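Cellulase IBT99 (Metagenomes, PDB 6WBT) probably hydrolyses 6-phospho-alpha-glucosides as a family 4 glycosidase that uses NAD and a manganese ion. Local coordinates at residues W37-D42 / E74-A79. Residues are numbered along the deposited sequence; the frame is centred on the assembly and turned at random.
Sequences WLYDID and EAFTDA. With NAD (nicotinamide-adenine-dinucleotide), chain G.
Y39 and F76 form the tight part of this contact, an edge-to-face aromatic pair with ring centroids 4.8 Å apart and planes at 63°. The rim of F76 does the touching: its CE2 lies over one face of the Y39 ring, and its CZ comes within 3.4 Å of Y39 CD2. With CG anti to its own backbone N (chi1 167°), the Y39 ring leans across to the helix 72-76, where the methyl of A75 packs obliquely against it, A75 CB lying 3.6 Å from Y39 CD1. F76 also meets the nearly parallel ring of Y133 and touches V8 of the neighbouring strand 5-10.

The looser, solvent-facing side is at E74, which lies against the buried indole of W37. The extended chain of E74 crosses the indole at about a right angle, and its OE1 sits in the ring plane, 3.5 Å from W37 CH2. The backbone O of E74 instead lies over one indole face; K6 makes a cation-pi contact with this ring. No hydrogen bond joins the two segments, so side-chain packing carries the contact.

Just past the strand, D40 turns to the cofactor: its OD1 accepts from NAD O2B at 2.7 Å, while OD2 accepts from the backbone N of G13 and faces NAD O3B, though that separation is modelled too short to be relied on. D42 N also reaches D40 OD1 (2.9 Å), making an Asx turn that fixes the carboxylate. An acidic residue at the end of the second parallel strand, directed at the adenosine ribose hydroxyls, is the hallmark of an NAD-binding Rossmann fold.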
ATOM      1  N   TRP A  37      -3.447 -36.182 -27.711  1.00 54.44           N
ATOM      2  CA  TRP A  37      -4.292 -35.461 -28.653  1.00 52.45           C
ATOM      3  C   TRP A  37      -3.539 -34.273 -29.233  1.00 49.58           C
ATOM      4  O   TRP A  37      -2.897 -33.517 -28.496  1.00 47.08           O
ATOM      5  CB  TRP A  37      -5.584 -34.992 -27.978  1.00 52.92           C
ATOM      6  CG  TRP A  37      -6.591 -36.086 -27.802  1.00 54.25           C
ATOM      7  CD1 TRP A  37      -6.626 -37.016 -26.806  1.00 54.04           C
ATOM      8  CD2 TRP A  37      -7.713 -36.364 -28.651  1.00 55.04           C
ATOM      9  NE1 TRP A  37      -7.699 -37.857 -26.980  1.00 54.96           N
ATOM     10  CE2 TRP A  37      -8.382 -37.478 -28.107  1.00 55.93           C
ATOM     11  CE3 TRP A  37      -8.215 -35.780 -29.818  1.00 55.25           C
ATOM     12  CZ2 TRP A  37      -9.527 -38.019 -28.687  1.00 57.56           C
ATOM     13  CZ3 TRP A  37      -9.352 -36.320 -30.393  1.00 56.35           C
ATOM     14  CH2 TRP A  37      -9.996 -37.427 -29.828  1.00 57.27           C
ATOM     15  N   LEU A  38      -3.623 -34.112 -30.550  1.00 50.16           N
ATOM     16  CA  LEU A  38      -3.052 -32.970 -31.252  1.00 49.71           C
ATOM     17  C   LEU A  38      -4.205 -32.154 -31.820  1.00 52.43           C
ATOM     18  O   LEU A  38      -4.901 -32.607 -32.734  1.00 55.00           O
ATOM     19  CB  LEU A  38      -2.101 -33.424 -32.357  1.00 47.46           C
ATOM     20  CG  LEU A  38      -0.872 -34.227 -31.929  1.00 47.20           C
ATOM     21  CD1 LEU A  38      -0.023 -34.572 -33.141  1.00 47.17           C
ATOM     22  CD2 LEU A  38      -0.051 -33.470 -30.893  1.00 46.13           C
ATOM     23  N   TYR A  39      -4.411 -30.959 -31.278  1.00 50.97           N
ATOM     24  CA  TYR A  39      -5.471 -30.067 -31.722  1.00 50.08           C
ATOM     25  C   TYR A  39      -4.870 -28.839 -32.388  1.00 49.48           C
ATOM     26  O   TYR A  39      -3.851 -28.309 -31.934  1.00 48.21           O
ATOM     27  CB  TYR A  39      -6.361 -29.637 -30.553  1.00 48.96           C
ATOM     28  CG  TYR A  39      -7.271 -28.475 -30.879  1.00 50.01           C
ATOM     29  CD1 TYR A  39      -8.416 -28.658 -31.642  1.00 52.11           C
ATOM     30  CD2 TYR A  39      -6.985 -27.193 -30.424  1.00 49.41           C
ATOM     31  CE1 TYR A  39      -9.251 -27.597 -31.945  1.00 53.36           C
ATOM     32  CE2 TYR A  39      -7.812 -26.126 -30.721  1.00 50.51           C
ATOM     33  CZ  TYR A  39      -8.943 -26.334 -31.482  1.00 52.52           C
ATOM     34  OH  TYR A  39      -9.767 -25.272 -31.777  1.00 53.19           O
ATOM     35  N   ASP A  40      -5.513 -28.388 -33.459  1.00 50.03           N
ATOM     36  CA  ASP A  40      -5.055 -27.222 -34.198  1.00 49.75           C
ATOM     37  C   ASP A  40      -6.203 -26.716 -35.057  1.00 51.67           C
ATOM     38  O   ASP A  40      -7.167 -27.437 -35.325  1.00 55.53           O
ATOM     39  CB  ASP A  40      -3.834 -27.553 -35.061  1.00 50.26           C
ATOM     40  CG  ASP A  40      -3.013 -26.334 -35.396  1.00 50.38           C
ATOM     41  OD1 ASP A  40      -3.594 -25.313 -35.829  1.00 50.08           O
ATOM     42  OD2 ASP A  40      -1.779 -26.395 -35.212  1.00 50.99           O
ATOM     43  N   ILE A  41      -6.089 -25.455 -35.478  1.00 49.53           N
ATOM     44  CA  ILE A  41      -7.066 -24.874 -36.392  1.00 50.03           C
ATOM     45  C   ILE A  41      -6.663 -25.043 -37.852  1.00 51.44           C
ATOM     46  O   ILE A  41      -7.513 -24.893 -38.739  1.00 52.92           O
ATOM     47  CB  ILE A  41      -7.294 -23.380 -36.094  1.00 49.58           C
ATOM     48  CG1 ILE A  41      -6.014 -22.585 -36.343  1.00 50.32           C
ATOM     49  CG2 ILE A  41      -7.777 -23.190 -34.664  1.00 48.62           C
ATOM     50  CD1 ILE A  41      -6.193 -21.094 -36.211  1.00 50.73           C
ATOM     51  N   ASP A  42      -5.399 -25.352 -38.126  1.00 51.51           N
ATOM     52  CA  ASP A  42      -4.921 -25.599 -39.484  1.00 53.79           C
ATOM     53  C   ASP A  42      -4.819 -27.108 -39.674  1.00 55.62           C
ATOM     54  O   ASP A  42      -3.947 -27.758 -39.088  1.00 54.38           O
ATOM     55  CB  ASP A  42      -3.576 -24.911 -39.721  1.00 54.59           C
ATOM     56  CG  ASP A  42      -3.170 -24.884 -41.195  1.00 57.09           C
ATOM     57  OD1 ASP A  42      -3.874 -25.487 -42.034  1.00 58.94           O
ATOM     58  OD2 ASP A  42      -2.144 -24.250 -41.519  1.00 56.47           O
ATOM     59  N   GLU A  74     -14.262 -32.386 -29.581  1.00 68.00           N
ATOM     60  CA  GLU A  74     -13.625 -33.697 -29.537  1.00 69.85           C
ATOM     61  C   GLU A  74     -12.234 -33.621 -28.922  1.00 66.94           C
ATOM     62  O   GLU A  74     -11.788 -34.576 -28.276  1.00 68.11           O
ATOM     63  CB  GLU A  74     -13.553 -34.295 -30.943  1.00 73.76           C
ATOM     64  CG  GLU A  74     -12.954 -35.693 -30.997  1.00 78.02           C
ATOM     65  CD  GLU A  74     -12.909 -36.256 -32.404  1.00 81.95           C
ATOM     66  OE1 GLU A  74     -12.124 -37.197 -32.646  1.00 82.86           O
ATOM     67  OE2 GLU A  74     -13.660 -35.756 -33.269  1.00 83.86           O
ATOM     68  N   ALA A  75     -11.542 -32.494 -29.096  1.00 61.91           N
ATOM     69  CA  ALA A  75     -10.177 -32.373 -28.597  1.00 57.54           C
ATOM     70  C   ALA A  75     -10.140 -32.110 -27.097  1.00 52.82           C
ATOM     71  O   ALA A  75      -9.273 -32.644 -26.395  1.00 51.37           O
ATOM     72  CB  ALA A  75      -9.441 -31.261 -29.344  1.00 57.43           C
ATOM     73  N   PHE A  76     -11.063 -31.300 -26.586  1.00 51.14           N
ATOM     74  CA  PHE A  76     -11.004 -30.839 -25.206  1.00 50.31           C
ATOM     75  C   PHE A  76     -11.991 -31.542 -24.282  1.00 50.80           C
ATOM     76  O   PHE A  76     -12.041 -31.207 -23.096  1.00 50.69           O
ATOM     77  CB  PHE A  76     -11.234 -29.325 -25.145  1.00 49.88           C
ATOM     78  CG  PHE A  76     -10.192 -28.527 -25.876  1.00 50.37           C
ATOM     79  CD1 PHE A  76      -8.879 -28.514 -25.438  1.00 49.81           C
ATOM     80  CD2 PHE A  76     -10.527 -27.784 -26.996  1.00 50.79           C
ATOM     81  CE1 PHE A  76      -7.918 -27.782 -26.109  1.00 49.82           C
ATOM     82  CE2 PHE A  76      -9.571 -27.049 -27.670  1.00 50.12           C
ATOM     83  CZ  PHE A  76      -8.265 -27.048 -27.225  1.00 50.11           C
ATOM     84  N   THR A  77     -12.771 -32.498 -24.780  1.00 52.68           N
ATOM     85  CA  THR A  77     -13.688 -33.227 -23.913  1.00 54.34           C
ATOM     86  C   THR A  77     -12.908 -34.135 -22.971  1.00 55.08           C
ATOM     87  O   THR A  77     -12.085 -34.943 -23.412  1.00 54.41           O
ATOM     88  CB  THR A  77     -14.675 -34.053 -24.737  1.00 54.17           C
ATOM     89  OG1 THR A  77     -15.537 -33.176 -25.471  1.00 54.59           O
ATOM     90  CG2 THR A  77     -15.517 -34.939 -23.829  1.00 52.97           C
ATOM     91  N   ASP A  78     -13.170 -33.994 -21.669  1.00 56.32           N
ATOM     92  CA  ASP A  78     -12.510 -34.787 -20.632  1.00 58.09           C
ATOM     93  C   ASP A  78     -10.991 -34.631 -20.681  1.00 54.87           C
ATOM     94  O   ASP A  78     -10.247 -35.543 -20.316  1.00 51.82           O
ATOM     95  CB  ASP A  78     -12.902 -36.267 -20.731  1.00 63.01           C
ATOM     96  CG  ASP A  78     -12.664 -37.021 -19.439  1.00 66.29           C
ATOM     97  OD1 ASP A  78     -12.470 -36.365 -18.394  1.00 67.29           O
ATOM     98  OD2 ASP A  78     -12.664 -38.270 -19.470  1.00 68.67           O
ATOM     99  N   ALA A  79     -10.522 -33.471 -21.134  1.00 54.93           N
ATOM    100  CA  ALA A  79      -9.090 -33.210 -21.190  1.00 54.53           C
ATOM    101  C   ALA A  79      -8.533 -33.022 -19.784  1.00 55.00           C
ATOM    102  O   ALA A  79      -9.088 -32.268 -18.979  1.00 54.77           O
ATOM    103  CB  ALA A  79      -8.808 -31.977 -22.043  1.00 54.57           C
TER
HETATM  104  PA  NAD G 503       4.304 -22.349 -35.541  1.00 60.71           P
HETATM  105  O1A NAD G 503       3.789 -21.162 -36.285  1.00 60.66           O
HETATM  106  O2A NAD G 503       5.322 -23.210 -36.213  1.00 60.79           O
HETATM  107  O5B NAD G 503       3.059 -23.252 -35.080  1.00 59.49           O
HETATM  108  C5B NAD G 503       1.992 -22.651 -34.295  1.00 58.93           C
HETATM  109  C4B NAD G 503       0.743 -23.487 -34.430  1.00 58.74           C
HETATM  110  O4B NAD G 503      -0.347 -22.863 -33.698  1.00 58.72           O
HETATM  111  C3B NAD G 503       0.215 -23.689 -35.861  1.00 58.92           C
HETATM  112  O3B NAD G 503      -0.056 -25.067 -36.080  1.00 58.79           O
HETATM  113  C2B NAD G 503      -1.087 -22.881 -35.864  1.00 59.17           C
HETATM  114  O2B NAD G 503      -2.028 -23.307 -36.827  1.00 58.27           O
HETATM  115  C1B NAD G 503      -1.531 -23.088 -34.424  1.00 59.38           C
HETATM  116  N9A NAD G 503      -2.559 -22.156 -33.973  1.00 60.57           N
HETATM  117  C8A NAD G 503      -2.676 -20.833 -34.318  1.00 61.63           C
HETATM  118  N7A NAD G 503      -3.706 -20.240 -33.767  1.00 62.42           N
HETATM  119  C5A NAD G 503      -4.317 -21.236 -33.020  1.00 61.78           C
HETATM  120  C6A NAD G 503      -5.466 -21.236 -32.205  1.00 61.66           C
HETATM  121  N6A NAD G 503      -6.229 -20.165 -32.005  1.00 62.06           N
HETATM  122  N1A NAD G 503      -5.804 -22.400 -31.603  1.00 61.36           N
HETATM  123  C2A NAD G 503      -5.032 -23.475 -31.811  1.00 61.28           C
HETATM  124  N3A NAD G 503      -3.934 -23.591 -32.552  1.00 61.17           N
HETATM  125  C4A NAD G 503      -3.621 -22.424 -33.140  1.00 61.40           C
HETATM  126  O3  NAD G 503       4.897 -21.863 -34.133  1.00 63.16           O
HETATM  127  PN  NAD G 503       6.232 -22.248 -33.331  1.00 64.77           P
HETATM  128  O1N NAD G 503       6.310 -23.733 -33.204  1.00 65.78           O
HETATM  129  O2N NAD G 503       7.388 -21.523 -33.936  1.00 64.49           O
HETATM  130  O5D NAD G 503       5.897 -21.611 -31.900  1.00 65.09           O
HETATM  131  C5D NAD G 503       4.657 -22.002 -31.260  1.00 64.02           C
HETATM  132  C4D NAD G 503       4.406 -21.105 -30.074  1.00 63.82           C
HETATM  133  O4D NAD G 503       5.358 -21.421 -29.033  1.00 64.07           O
HETATM  134  C3D NAD G 503       4.574 -19.600 -30.327  1.00 64.18           C
HETATM  135  O3D NAD G 503       3.497 -18.891 -29.731  1.00 65.01           O
HETATM  136  C2D NAD G 503       5.894 -19.322 -29.599  1.00 63.47           C
HETATM  137  O2D NAD G 503       6.118 -17.959 -29.278  1.00 62.16           O
HETATM  138  C1D NAD G 503       5.724 -20.217 -28.379  1.00 65.22           C
HETATM  139  N1N NAD G 503       7.005 -20.436 -27.649  1.00 67.80           N
HETATM  140  C2N NAD G 503       7.216 -19.818 -26.445  1.00 69.46           C
HETATM  141  C3N NAD G 503       8.411 -19.986 -25.764  1.00 71.34           C
HETATM  142  C7N NAD G 503       8.557 -19.324 -24.417  1.00 73.81           C
HETATM  143  O7N NAD G 503       9.651 -18.884 -24.076  1.00 75.16           O
HETATM  144  N7N NAD G 503       7.487 -19.279 -23.635  1.00 74.43           N
HETATM  145  C4N NAD G 503       9.411 -20.768 -26.335  1.00 70.34           C
HETATM  146  C5N NAD G 503       9.172 -21.412 -27.530  1.00 69.07           C
HETATM  147  C6N NAD G 503       7.964 -21.237 -28.169  1.00 67.87           C